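Long-range contacts in aldehyde dehydrogenase (Trypanosoma brucei, PDB 5MYP), which probably oxidises aldehydes to carboxylic acids with NAD+ as the electron acceptor: residues D263-E268 with P369-L374; V230-T235 with Y396-N401. All blocks are in the same frame, centred on the assembly; numbering follows the deposited sequence.

Interaction 1 (D263-E268 with P369-L374); sequences DYVVVE and PILPVL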
loop_
_atom_site.group_PDB
_atom_site.type_symbol
_atom_site.label_atom_id
_atom_site.label_comp_id
_atom_site.label_asym_id
_atom_site.label_seq_id
_atom_site.Cartn_x
_atom_site.Cartn_y
_atom_site.Cartn_z
ATOM N N ASP A 263 12.627 -21.729 9.671
ATOM C CA ASP A 263 11.586 -22.744 9.553
ATOM C C ASP A 263 12.218 -24.072 9.167
ATOM O O ASP A 263 11.945 -25.085 9.802
ATOM C CB ASP A 263 10.524 -22.324 8.536
ATOM C CG ASP A 263 9.366 -23.303 8.462
ATOM O OD1 ASP A 263 9.503 -24.330 7.762
ATOM O OD2 ASP A 263 8.320 -23.047 9.091
ATOM N N TYR A 264 13.038 -24.051 8.114
ATOM C CA TYR A 264 13.798 -25.221 7.668
ATOM C C TYR A 264 15.151 -24.811 7.098
ATOM O O TYR A 264 15.375 -23.636 6.798
ATOM C CB TYR A 264 13.011 -26.021 6.627
ATOM C CG TYR A 264 12.762 -25.307 5.309
ATOM C CD1 TYR A 264 11.691 -24.429 5.164
ATOM C CD2 TYR A 264 13.584 -25.524 4.203
ATOM C CE1 TYR A 264 11.447 -23.781 3.959
ATOM C CE2 TYR A 264 13.346 -24.881 2.991
ATOM C CZ TYR A 264 12.274 -24.013 2.874
ATOM O OH TYR A 264 12.031 -23.369 1.682
ATOM N N VAL A 265 16.035 -25.796 6.948
ATOM C CA VAL A 265 17.391 -25.589 6.431
ATOM C C VAL A 265 17.562 -26.321 5.095
ATOM O O VAL A 265 17.085 -27.447 4.932
ATOM C CB VAL A 265 18.459 -26.093 7.435
ATOM C CG1 VAL A 265 19.866 -25.941 6.869
ATOM C CG2 VAL A 265 18.348 -25.352 8.763
ATOM N N VAL A 266 18.228 -25.660 4.147
ATOM C CA VAL A 266 18.691 -26.285 2.909
ATOM C C VAL A 266 20.214 -26.184 2.934
ATOM O O VAL A 266 20.774 -25.099 2.745
ATOM C CB VAL A 266 18.119 -25.603 1.646
ATOM C CG1 VAL A 266 18.472 -26.410 0.399
ATOM C CG2 VAL A 266 16.609 -25.435 1.763
ATOM N N VAL A 267 20.878 -27.312 3.185
ATOM C CA VAL A 267 22.332 -27.338 3.398
ATOM C C VAL A 267 23.027 -28.052 2.235
ATOM O O VAL A 267 22.494 -29.016 1.689
ATOM C CB VAL A 267 22.714 -27.969 4.768
ATOM C CG1 VAL A 267 22.201 -29.396 4.913
ATOM C CG2 VAL A 267 24.221 -27.905 5.005
ATOM N N GLU A 268 24.210 -27.575 1.854
ATOM C CA GLU A 268 24.975 -28.222 0.789
ATOM C C GLU A 268 25.283 -29.658 1.233
ATOM O O GLU A 268 25.651 -29.888 2.387
ATOM C CB GLU A 268 26.254 -27.435 0.470
ATOM C CG GLU A 268 26.885 -27.749 -0.886
ATOM C CD GLU A 268 27.764 -28.996 -0.892
ATOM O OE1 GLU A 268 28.272 -29.402 0.177
ATOM O OE2 GLU A 268 27.959 -29.574 -1.979
ATOM N N PRO A 369 9.296 -25.748 17.495
ATOM C CA PRO A 369 10.676 -26.232 17.625
ATOM C C PRO A 369 11.176 -27.293 16.614
ATOM O O PRO A 369 12.266 -27.828 16.817
ATOM C CB PRO A 369 10.701 -26.811 19.054
ATOM C CG PRO A 369 9.536 -26.193 19.743
ATOM C CD PRO A 369 8.498 -26.102 18.681
ATOM N N ILE A 370 10.430 -27.581 15.545
ATOM C CA ILE A 370 10.849 -28.580 14.556
ATOM C C ILE A 370 11.640 -27.901 13.435
ATOM O O ILE A 370 11.160 -26.937 12.837
ATOM C CB ILE A 370 9.643 -29.337 13.947
ATOM C CG1 ILE A 370 8.697 -29.863 15.044
ATOM C CG2 ILE A 370 10.112 -30.462 13.028
ATOM C CD1 ILE A 370 9.359 -30.689 16.128
ATOM N N LEU A 371 12.841 -28.417 13.158
ATOM C CA LEU A 371 13.715 -27.893 12.110
ATOM C C LEU A 371 14.070 -28.992 11.095
ATOM O O LEU A 371 15.010 -29.767 11.312
ATOM C CB LEU A 371 14.994 -27.305 12.722
ATOM C CG LEU A 371 15.902 -26.490 11.794
ATOM C CD1 LEU A 371 15.270 -25.151 11.434
ATOM C CD2 LEU A 371 17.264 -26.259 12.442
ATOM N N PRO A 372 13.310 -29.075 9.986
ATOM C CA PRO A 372 13.696 -29.939 8.870
ATOM C C PRO A 372 15.013 -29.510 8.232
ATOM O O PRO A 372 15.267 -28.312 8.087
ATOM C CB PRO A 372 12.548 -29.757 7.872
ATOM C CG PRO A 372 11.386 -29.366 8.709
ATOM C CD PRO A 372 11.975 -28.488 9.770
ATOM N N VAL A 373 15.833 -30.493 7.865
ATOM C CA VAL A 373 17.094 -30.263 7.174
ATOM C C VAL A 373 17.032 -30.988 5.830
ATOM O O VAL A 373 16.953 -32.221 5.779
ATOM C CB VAL A 373 18.292 -30.765 8.010
ATOM C CG1 VAL A 373 19.601 -30.640 7.236
ATOM C CG2 VAL A 373 18.380 -29.995 9.324
ATOM N N LEU A 374 17.050 -30.206 4.752
ATOM C CA LEU A 374 17.082 -30.718 3.383
ATOM C C LEU A 374 18.463 -30.450 2.799
ATOM O O LEU A 374 19.178 -29.576 3.284
ATOM C CB LEU A 374 16.010 -30.036 2.527
ATOM C CG LEU A 374 14.549 -30.430 2.782
ATOM C CD1 LEU A 374 14.027 -29.889 4.109
ATOM C CD2 LEU A 374 13.674 -29.952 1.633
#
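Val-265 and Val-266 pair with Val-373 and Leu-374 as parallel neighbours, the axes of strands 264-268 and 370-374 approaching to 4.7 Å at 23°. Three backbone bonds join them: Val-265 N to Pro-372 O, Leu-374 N to Val-265 O at 2.8 Å, and Val-267 N to Leu-374 O. Leu-374 O also receives the CA-H of Val-266. On the face that carries Val-265 and Val-373, Val-265 CG2 lies 3.9 Å from Leu-371 CD2, the two side chains meeting obliquely. Further along that face, Val-267 has CG1 between its backbone N and carbonyl carbon (chi1 59°), which brings this methyl to 3.7 Å from Val-373 CG1. Leu-275 and Leu-279 of helix 272-287 pack here. On the other face Tyr-264 CB rests 4.0 Å from Pro-372 CB, while its ring leads away from strand 370-374 and Leu-374 CD1 approaches it only loosely. Helix 379-387 covers this side through Ile-385, which touches Tyr-264, Val-266 and Leu-374. Where the pairing begins, Pro-372 CD and Leu-371 CD1 crowd round Asp-263 O, a buried carbonyl without a polar partner in the model. The Asp-263 carboxylate is held elsewhere, by a salt bridge to Lys-227 and by the backbone N of Ile-366. Apolar parallel strands with helices on both faces are characteristic of the open alpha/beta catalytic domain of aldehyde dehydrogenases.

Interaction 2 (V230-T235 with Y396-N401); sequences VVVDDT and YVFSNN. Unlike the reference sequence in segment 230-235: Thr-235 (reference Ser).
Val-230, Val-231 and Val-232 pair in parallel with Tyr-396, Val-397 and Phe-398 inside the alpha/beta catalytic domain; each loop leaving these strands is folded by its own turn, an Asx turn at Asp-233 and an ST turn at Ser-399, and side-chain bonds tie the two loops together. Val-231 is gripped through both its N-H and its C=O: its N donates to Tyr-396 O and its O accepts from Phe-398 N, each at 2.7 Å and almost straight. A longer bond, Asp-233 N to Phe-398 O, closes the pairing. Val-230 sets its two methyls against the edges of two aromatic rings, CG1 lying 3.5 Å from Phe-398 CD1 and CG2 3.8 Å from Tyr-396 CD2. Phe-398 CG is anti to its carbonyl carbon (chi1 -74°), which sets the ring edge beside Val-230 CG1 and Val-231 O. Beyond the strands, Ser-399 OG donates to Asp-233 OD2 at 2.7 Å from above the carboxylate plane and accepts from Asn-401 N, the ST turn. Thr-235 OG1 relays between the loops, accepting from Asn-400 N at 2.9 Å and donating to the syn lone pair of Asp-233 OD1, which Thr-235 N also meets from above the carboxylate plane at 3.0 Å, the Asx turn. Further out, Val-243 and Ile-247 of helix 240-252 pack on the Phe-398 side chain, as does Phe-464 of the second subunit. The Tyr-396 hydroxyl is hydrogen-bonded to Ile-260 O. On the other face, Phe-404 and Val-408 of helix 402-411 meet Val-231 and Val-397 respectively. Asn-401 N-caps that helix, its OD1 taking the N-H of Phe-404.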
loop_
_atom_site.group_PDB
_atom_site.type_symbol
_atom_site.label_atom_id
_atom_site.label_comp_id
_atom_site.label_asym_id
_atom_site.label_seq_id
_atom_site.Cartn_x
_atom_site.Cartn_y
_atom_site.Cartn_z
ATOM N N VAL A 230 16.627 -21.339 5.659
ATOM C CA VAL A 230 18.035 -21.056 5.921
ATOM C C VAL A 230 18.857 -21.852 4.917
ATOM O O VAL A 230 18.847 -23.084 4.936
ATOM C CB VAL A 230 18.468 -21.449 7.347
ATOM C CG1 VAL A 230 19.936 -21.090 7.579
ATOM C CG2 VAL A 230 17.593 -20.773 8.388
ATOM N N VAL A 231 19.558 -21.142 4.036
ATOM C CA VAL A 231 20.456 -21.762 3.073
ATOM C C VAL A 231 21.865 -21.744 3.668
ATOM O O VAL A 231 22.338 -20.697 4.104
ATOM C CB VAL A 231 20.425 -21.024 1.721
ATOM C CG1 VAL A 231 21.393 -21.657 0.726
ATOM C CG2 VAL A 231 19.005 -21.009 1.165
ATOM N N VAL A 232 22.520 -22.906 3.705
ATOM C CA VAL A 232 23.899 -23.017 4.190
ATOM C C VAL A 232 24.721 -23.684 3.094
ATOM O O VAL A 232 24.449 -24.828 2.730
ATOM C CB VAL A 232 23.980 -23.838 5.495
ATOM C CG1 VAL A 232 25.421 -23.927 5.998
ATOM C CG2 VAL A 232 23.064 -23.241 6.559
ATOM N N ASP A 233 25.713 -22.974 2.561
ATOM C CA ASP A 233 26.532 -23.502 1.464
ATOM C C ASP A 233 27.768 -24.246 2.002
ATOM O O ASP A 233 27.822 -24.561 3.189
ATOM C CB ASP A 233 26.850 -22.389 0.433
ATOM C CG ASP A 233 28.007 -21.482 0.836
ATOM O OD1 ASP A 233 28.460 -21.514 2.000
ATOM O OD2 ASP A 233 28.468 -20.720 -0.044
ATOM N N ASP A 234 28.733 -24.526 1.127
ATOM C CA ASP A 234 29.964 -25.267 1.476
ATOM C C ASP A 234 31.206 -24.388 1.764
ATOM O O ASP A 234 32.332 -24.893 1.759
ATOM C CB ASP A 234 30.281 -26.302 0.376
ATOM C CG ASP A 234 30.431 -25.681 -1.018
ATOM O OD1 ASP A 234 30.146 -24.474 -1.191
ATOM O OD2 ASP A 234 30.817 -26.414 -1.955
ATOM N N THR A 235 31.004 -23.096 2.039
ATOM C CA THR A 235 32.112 -22.168 2.319
ATOM C C THR A 235 32.182 -21.754 3.797
ATOM O O THR A 235 32.953 -20.856 4.140
ATOM C CB THR A 235 32.022 -20.901 1.430
ATOM O OG1 THR A 235 30.820 -20.174 1.725
ATOM C CG2 THR A 235 32.041 -21.280 -0.052
ATOM N N TYR A 396 17.263 -16.593 4.832
ATOM C CA TYR A 396 18.575 -16.547 5.460
ATOM C C TYR A 396 19.580 -17.336 4.630
ATOM O O TYR A 396 19.278 -18.440 4.183
ATOM C CB TYR A 396 18.481 -17.112 6.877
ATOM C CG TYR A 396 17.457 -16.408 7.743
ATOM C CD1 TYR A 396 17.522 -15.032 7.936
ATOM C CD2 TYR A 396 16.428 -17.113 8.376
ATOM C CE1 TYR A 396 16.592 -14.371 8.723
ATOM C CE2 TYR A 396 15.497 -16.462 9.172
ATOM C CZ TYR A 396 15.585 -15.088 9.342
ATOM O OH TYR A 396 14.684 -14.424 10.142
ATOM N N VAL A 397 20.763 -16.758 4.416
ATOM C CA VAL A 397 21.830 -17.399 3.642
ATOM C C VAL A 397 23.128 -17.338 4.438
ATOM O O VAL A 397 23.595 -16.252 4.772
ATOM C CB VAL A 397 22.051 -16.709 2.275
ATOM C CG1 VAL A 397 23.116 -17.447 1.460
ATOM C CG2 VAL A 397 20.739 -16.621 1.505
ATOM N N PHE A 398 23.695 -18.501 4.749
ATOM C CA PHE A 398 25.011 -18.581 5.376
ATOM C C PHE A 398 26.030 -18.952 4.308
ATOM O O PHE A 398 25.954 -20.035 3.724
ATOM C CB PHE A 398 25.014 -19.591 6.524
ATOM C CG PHE A 398 24.296 -19.105 7.750
ATOM C CD1 PHE A 398 22.916 -19.233 7.856
ATOM C CD2 PHE A 398 24.994 -18.517 8.799
ATOM C CE1 PHE A 398 22.245 -18.782 8.986
ATOM C CE2 PHE A 398 24.332 -18.063 9.930
ATOM C CZ PHE A 398 22.952 -18.197 10.025
ATOM N N SER A 399 26.959 -18.033 4.038
ATOM C CA SER A 399 27.960 -18.201 2.984
ATOM C C SER A 399 29.061 -17.140 3.092
ATOM O O SER A 399 28.814 -16.020 3.553
ATOM C CB SER A 399 27.298 -18.127 1.599
ATOM O OG SER A 399 28.254 -18.140 0.551
ATOM N N ASN A 400 30.271 -17.512 2.673
ATOM C CA ASN A 400 31.386 -16.574 2.505
ATOM C C ASN A 400 31.653 -16.263 1.019
ATOM O O ASN A 400 32.633 -15.587 0.702
ATOM C CB ASN A 400 32.659 -17.138 3.163
ATOM C CG ASN A 400 32.570 -17.180 4.678
ATOM O OD1 ASN A 400 32.711 -18.238 5.289
ATOM N ND2 ASN A 400 32.347 -16.028 5.294
ATOM N N ASN A 401 30.776 -16.735 0.126
ATOM C CA ASN A 401 30.941 -16.578 -1.323
ATOM C C ASN A 401 29.953 -15.543 -1.879
ATOM O O ASN A 401 28.739 -15.770 -1.882
ATOM C CB ASN A 401 30.746 -17.933 -2.012
ATOM C CG ASN A 401 31.098 -17.895 -3.490
ATOM O OD1 ASN A 401 30.287 -17.497 -4.323
ATOM N ND2 ASN A 401 32.310 -18.324 -3.824
#

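How the interactions relate
Strands 229-232 and 264-268 are neighbours in one sheet, so interactions 1 and 2 make a continuous four-strand run in the order 370-376, 264-268, 229-232, 395-398. Their centres are 13 Å apart. Probable hydrogen bonds join them, from Val-266 N to Val-230 O at 2.8 Å and from Val-230 N to Tyr-264 O at 2.9 Å. Along the chain, interaction 1 is nested within the loop that interaction 2 closes. One end of each lies near the predicted active-site residues Cys-259 and Glu-223: the side chain of Cys-259 is about 10 Å from that of Asp-263 and about 9 Å from that of Tyr-396, and the Tyr-396 side chain is also about 12 Å from that of Glu-223.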